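Local coordinates for putative cobalamin synthesis related protein (Corynebacterium diphtheriae, PDB 2NPN) that binds S-adenosylmethionine and probably acts as a precorrin-6A synthase, a methyltransferase of cobalamin biosynthesis, at residues L90-I95 against E124-L129; V105-W110 against D117-I122. All coordinates share one frame; numbering follows the deposited sequence. Where two conformers were deposited one is given.

Interaction 1. Residues L90-I95 against E124-L129; sequences LLASTI and EHMRNL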
loop_
_atom_site.group_PDB
_atom_site.type_symbol
_atom_site.label_atom_id
_atom_site.label_comp_id
_atom_site.label_asym_id
_atom_site.label_seq_id
_atom_site.Cartn_x
_atom_site.Cartn_y
_atom_site.Cartn_z
ATOM N N LEU A 90 13.034 6.587 18.680
ATOM C CA LEU A 90 11.927 5.755 19.193
ATOM C C LEU A 90 11.978 4.328 18.631
ATOM O O LEU A 90 11.841 3.330 19.336
ATOM C CB LEU A 90 10.614 6.390 18.740
ATOM C CG LEU A 90 9.248 5.980 19.278
ATOM C CD1 LEU A 90 9.164 6.210 20.789
ATOM C CD2 LEU A 90 8.170 6.811 18.573
ATOM N N LEU A 91 12.143 4.250 17.321
ATOM C CA LEU A 91 12.193 2.953 16.630
ATOM C C LEU A 91 13.408 2.142 17.068
ATOM O O LEU A 91 13.298 0.957 17.357
ATOM C CB LEU A 91 12.197 3.117 15.109
ATOM C CG LEU A 91 10.893 3.536 14.417
ATOM C CD1 LEU A 91 11.144 3.827 12.948
ATOM C CD2 LEU A 91 9.844 2.454 14.583
ATOM N N ALA A 92 14.564 2.785 17.132
ATOM C CA ALA A 92 15.778 2.071 17.501
ATOM C C ALA A 92 15.715 1.575 18.926
ATOM O O ALA A 92 16.077 0.436 19.190
ATOM C CB ALA A 92 17.003 2.930 17.270
ATOM N N SER A 93 15.230 2.424 19.829
ATOM C CA SER A 93 15.099 2.057 21.240
ATOM C C SER A 93 14.113 0.908 21.414
ATOM O O SER A 93 14.365 -0.032 22.166
ATOM C CB SER A 93 14.649 3.258 22.073
ATOM O OG SER A 93 15.547 4.337 21.918
ATOM N N THR A 94 12.994 0.982 20.694
ATOM C CA THR A 94 11.951 -0.033 20.784
ATOM C C THR A 94 12.486 -1.384 20.311
ATOM O O THR A 94 12.248 -2.422 20.942
ATOM C CB THR A 94 10.700 0.364 19.996
ATOM O OG1 THR A 94 10.131 1.546 20.584
ATOM C CG2 THR A 94 9.647 -0.717 20.060
ATOM N N ILE A 95 13.231 -1.355 19.207
ATOM C CA ILE A 95 13.808 -2.578 18.634
ATOM C C ILE A 95 14.792 -3.222 19.609
ATOM O O ILE A 95 14.745 -4.421 19.877
ATOM C CB ILE A 95 14.463 -2.283 17.273
ATOM C CG1 ILE A 95 13.356 -1.971 16.247
ATOM C CG2 ILE A 95 15.299 -3.482 16.774
ATOM C CD1 ILE A 95 13.882 -1.432 14.913
ATOM N N GLU A 124 16.087 2.590 6.668
ATOM C CA GLU A 124 17.476 2.845 6.283
ATOM C C GLU A 124 18.023 4.120 6.971
ATOM O O GLU A 124 19.154 4.135 7.472
ATOM C CB GLU A 124 17.557 2.945 4.761
ATOM C CG GLU A 124 17.562 1.590 3.938
ATOM C CD GLU A 124 17.166 0.289 4.693
ATOM O OE1 GLU A 124 16.034 -0.237 4.445
ATOM O OE2 GLU A 124 18.017 -0.250 5.472
ATOM N N HIS A 125 17.214 5.177 7.005
ATOM C CA HIS A 125 17.582 6.418 7.682
ATOM C C HIS A 125 17.818 6.138 9.156
ATOM O O HIS A 125 18.821 6.585 9.722
ATOM C CB HIS A 125 16.492 7.491 7.515
ATOM C CG HIS A 125 16.835 8.798 8.160
ATOM N ND1 HIS A 125 17.540 9.788 7.511
ATOM C CD2 HIS A 125 16.586 9.269 9.406
ATOM C CE1 HIS A 125 17.707 10.815 8.328
ATOM N NE2 HIS A 125 17.143 10.521 9.487
HETATM N N MSE A 126 16.877 5.424 9.766
HETATM C CA MSE A 126 16.915 5.129 11.198
HETATM C C MSE A 126 18.173 4.334 11.572
HETATM O O MSE A 126 18.871 4.672 12.544
HETATM C CB MSE A 126 15.648 4.385 11.605
HETATM C CG MSE A 126 15.581 4.054 13.065
HETATM SE SE MSE A 126 16.373 2.317 13.444
HETATM C CE MSE A 126 15.113 1.148 12.510
ATOM N N ARG A 127 18.480 3.307 10.785
ATOM C CA ARG A 127 19.663 2.488 11.031
ATOM C C ARG A 127 20.935 3.329 11.008
ATOM O O ARG A 127 21.823 3.148 11.847
ATOM C CB ARG A 127 19.802 1.393 9.987
ATOM C CG ARG A 127 18.944 0.163 10.209
ATOM C CD ARG A 127 19.439 -0.980 9.324
ATOM N NE ARG A 127 19.721 -0.527 7.964
ATOM C CZ ARG A 127 20.490 -1.161 7.081
ATOM N NH1 ARG A 127 20.654 -0.640 5.866
ATOM N NH2 ARG A 127 21.078 -2.313 7.377
ATOM N N ASN A 128 21.035 4.229 10.031
ATOM C CA ASN A 128 22.219 5.100 9.933
ATOM C C ASN A 128 22.361 6.086 11.090
ATOM O O ASN A 128 23.462 6.325 11.584
ATOM C CB ASN A 128 22.215 5.888 8.622
ATOM C CG ASN A 128 22.484 5.006 7.414
ATOM O OD1 ASN A 128 23.228 4.020 7.515
ATOM N ND2 ASN A 128 21.897 5.359 6.261
ATOM N N LEU A 129 21.247 6.685 11.485
ATOM C CA LEU A 129 21.240 7.723 12.507
ATOM C C LEU A 129 21.445 7.138 13.904
ATOM O O LEU A 129 22.097 7.741 14.742
ATOM C CB LEU A 129 19.908 8.462 12.459
ATOM C CG LEU A 129 19.640 9.609 13.422
ATOM C CD1 LEU A 129 20.723 10.666 13.309
ATOM C CD2 LEU A 129 18.258 10.179 13.110
#

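Interaction 2. Residues V105-W110 against D117-I122; sequences VAFLVW and DSTLRI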
loop_
_atom_site.group_PDB
_atom_site.type_symbol
_atom_site.label_atom_id
_atom_site.label_comp_id
_atom_site.label_asym_id
_atom_site.label_seq_id
_atom_site.Cartn_x
_atom_site.Cartn_y
_atom_site.Cartn_z
ATOM N N VAL A 105 12.752 -8.468 14.272
ATOM C CA VAL A 105 11.589 -7.581 14.296
ATOM C C VAL A 105 10.960 -7.565 12.910
ATOM O O VAL A 105 11.683 -7.658 11.914
ATOM C CB VAL A 105 11.956 -6.144 14.748
ATOM C CG1 VAL A 105 13.017 -5.550 13.930
ATOM C CG2 VAL A 105 10.742 -5.191 14.819
ATOM N N ALA A 106 9.638 -7.506 12.861
ATOM C CA ALA A 106 8.904 -7.393 11.603
ATOM C C ALA A 106 8.231 -6.017 11.529
ATOM O O ALA A 106 7.498 -5.640 12.467
ATOM C CB ALA A 106 7.818 -8.507 11.498
ATOM N N PHE A 107 8.413 -5.310 10.404
ATOM C CA PHE A 107 7.621 -4.129 10.071
ATOM C C PHE A 107 6.533 -4.542 9.083
ATOM O O PHE A 107 6.849 -5.194 8.080
ATOM C CB PHE A 107 8.462 -3.046 9.413
ATOM C CG PHE A 107 9.335 -2.250 10.351
ATOM C CD1 PHE A 107 9.010 -0.932 10.656
ATOM C CD2 PHE A 107 10.469 -2.803 10.878
ATOM C CE1 PHE A 107 9.800 -0.166 11.471
ATOM C CE2 PHE A 107 11.300 -2.051 11.712
ATOM C CZ PHE A 107 10.958 -0.703 12.018
ATOM N N LEU A 108 5.287 -4.154 9.338
ATOM C CA LEU A 108 4.179 -4.523 8.464
ATOM C C LEU A 108 3.925 -3.397 7.490
ATOM O O LEU A 108 3.848 -2.209 7.890
ATOM C CB LEU A 108 2.930 -4.807 9.290
ATOM C CG LEU A 108 3.116 -5.811 10.420
ATOM C CD1 LEU A 108 1.766 -6.011 11.119
ATOM C CD2 LEU A 108 3.729 -7.088 9.898
ATOM N N VAL A 109 3.733 -3.746 6.221
ATOM C CA VAL A 109 3.497 -2.751 5.167
ATOM C C VAL A 109 2.317 -3.241 4.333
ATOM O O VAL A 109 2.321 -4.386 3.849
ATOM C CB VAL A 109 4.736 -2.581 4.245
ATOM C CG1 VAL A 109 4.421 -1.562 3.160
ATOM C CG2 VAL A 109 5.949 -2.142 5.100
ATOM N N TRP A 110 1.318 -2.401 4.126
ATOM C CA TRP A 110 0.219 -2.792 3.269
ATOM C C TRP A 110 0.703 -3.032 1.824
ATOM O O TRP A 110 1.567 -2.298 1.318
ATOM C CB TRP A 110 -0.843 -1.700 3.273
ATOM C CG TRP A 110 -1.556 -1.542 4.542
ATOM C CD1 TRP A 110 -1.498 -0.469 5.383
ATOM C CD2 TRP A 110 -2.441 -2.481 5.151
ATOM N NE1 TRP A 110 -2.286 -0.688 6.479
ATOM C CE2 TRP A 110 -2.865 -1.924 6.368
ATOM C CE3 TRP A 110 -2.858 -3.778 4.815
ATOM C CZ2 TRP A 110 -3.738 -2.578 7.205
ATOM C CZ3 TRP A 110 -3.707 -4.444 5.663
ATOM C CH2 TRP A 110 -4.150 -3.840 6.836
ATOM N N ASP A 117 5.536 3.374 -0.848
ATOM C CA ASP A 117 5.595 3.216 0.611
ATOM C C ASP A 117 6.949 3.657 1.115
ATOM O O ASP A 117 7.969 3.360 0.476
ATOM C CB ASP A 117 5.328 1.751 1.001
ATOM C CG ASP A 117 5.172 1.585 2.479
ATOM O OD1 ASP A 117 4.046 1.748 2.977
ATOM O OD2 ASP A 117 6.202 1.355 3.161
ATOM N N SER A 118 6.973 4.328 2.272
ATOM C CA SER A 118 8.214 4.930 2.779
ATOM C C SER A 118 8.934 4.083 3.831
ATOM O O SER A 118 10.022 4.466 4.301
ATOM C CB SER A 118 7.909 6.300 3.386
ATOM O OG SER A 118 6.984 6.162 4.440
ATOM N N THR A 119 8.362 2.949 4.237
ATOM C CA THR A 119 8.936 2.171 5.353
ATOM C C THR A 119 10.397 1.799 5.142
ATOM O O THR A 119 11.212 1.960 6.032
ATOM C CB THR A 119 8.086 0.904 5.671
ATOM O OG1 THR A 119 6.796 1.345 6.121
ATOM C CG2 THR A 119 8.764 -0.001 6.698
ATOM N N LEU A 120 10.772 1.321 3.951
ATOM C CA LEU A 120 12.179 0.891 3.746
ATOM C C LEU A 120 13.127 2.071 3.912
ATOM O O LEU A 120 14.179 1.959 4.546
ATOM C CB LEU A 120 12.425 0.210 2.371
ATOM C CG LEU A 120 11.947 -1.240 2.202
ATOM C CD1 LEU A 120 12.139 -1.775 0.756
ATOM C CD2 LEU A 120 12.638 -2.168 3.189
ATOM N N ARG A 121 12.735 3.200 3.333
ATOM C CA ARG A 121 13.517 4.445 3.430
ATOM C C ARG A 121 13.668 4.866 4.879
ATOM O O ARG A 121 14.761 5.253 5.318
ATOM C CB ARG A 121 12.817 5.571 2.646
ATOM C CG ARG A 121 13.020 5.554 1.136
ATOM C CD ARG A 121 12.762 6.937 0.509
ATOM N NE ARG A 121 11.542 7.580 1.013
ATOM C CZ ARG A 121 10.297 7.309 0.618
ATOM N NH1 ARG A 121 10.037 6.395 -0.315
ATOM N NH2 ARG A 121 9.291 7.962 1.175
ATOM N N ILE A 122 12.563 4.826 5.617
ATOM C CA ILE A 122 12.586 5.194 7.030
ATOM C C ILE A 122 13.528 4.272 7.790
ATOM O O ILE A 122 14.337 4.734 8.620
ATOM C CB ILE A 122 11.156 5.214 7.643
ATOM C CG1 ILE A 122 10.338 6.345 7.009
ATOM C CG2 ILE A 122 11.193 5.379 9.156
ATOM C CD1 ILE A 122 8.838 6.332 7.319
HETATM O O HOH W 1 5.639 -0.225 8.563
HETATM O O HOH W 2 2.061 0.400 1.657
HETATM O O HOH W 3 1.848 0.392 5.286
#

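Interaction 1. Residues L90-I95 against E124-L129
Met-126, a selenomethionine, is the knob that helix 119-130 pushes into a hollow on helix 78-98. It is a single knob in a four-residue hole, between two helices on one face of the parallel sheet of a tetrapyrrole methylase fold. Leu-91, Ala-92 and Ile-95 form three sides of the hollow. Ala-88, one turn before Ala-92, is the fourth. The short segments cross steeply, at -77°, with their axes 9.9 Å apart at closest approach. One long side chain therefore bridges the gap at this level, and no hydrogen bond crosses it.

The knob leaves its helix with CG opposite the backbone N (chi1 -179°), then bends at chi2 and again at chi3. Each part of the bent chain meets a different wall. Met-126 CG lies 4.1 Å from Leu-91 CB. The selenium SE rests against the small Ala-92, 3.9 Å from its CB. Here the selenium comes close to the helix backbone itself, with Met-126 SE 4.1 Å from Ala-92 CA. The contact is buried and apolar.

Beyond Leu-91, the sheet edge is reached through Val-64. At the tip of the knob, the end methyl CE of Met-126 meets Ile-95 CD1 head-on at 3.7 Å.

Interaction 2. Residues V105-W110 against D117-I122
The carboxylate of Asp-117 has a Val-109 methyl on one face and a backbone N-H on the other. Val-109 CG1 stands over the group, 3.3 Å from Asp-117 CG and nearly as close to both oxygens. CG of Asp-117 is anti to its own N (chi1 -171°), which brings the carboxylate against Val-109. From the opposite face Thr-119 N donates to Asp-117 OD2 at 2.9 Å. The donor lies 44° out of the carboxylate plane (N-H...O angle 158°). This is a capping bond at the start of helix 119-130. The other oxygen, OD1, accepts from a water at 2.7 Å, which sits out of the plane on the Val-109 side and also donates to Trp-110 O. A second water accepts from Trp-110 N and reaches OD1 weakly.

The ring of Phe-107 meets Thr-119 obliquely, with CD1 4.1 Å from Thr-119 CG2. Between the carboxylate and the ring, Val-109 CG2 meets Thr-119 tip to tip, 3.7 Å from its OG1. A third water joins Thr-119 OG1 to Leu-108 O.

The contact joins strand 104-109, in the N-terminal parallel sheet of the tetrapyrrole methylase fold, to the helix that follows. Trp-110 O also hydrogen-bonds N of S-adenosylmethionine, and the Asp-117 side chain is about 4 Å from that ligand. Each oxygen has a polar partner while Val-109 packs over the group, which would limit how the carboxylate can turn beside the ligand.

The two contacts have centres 12 Å apart and share helix 119-130. Interaction 2 uses its first turn, interaction 1 its later part. Helix 78-98, strand 104-109 and helix 119-130 follow one another in the chain, so interaction 2 is nested within the loop closed by interaction 1. They merge into one apolar layer between the helices and the parallel sheet. Leu-91 CD2 reaches Phe-107 CE1 at 4.1 Å, and Ile-95 also packs on that ring. Helix-helix packing far from the annotated sites thus continues, through strand 104-109, to the end of the sheet where S-adenosylmethionine binds.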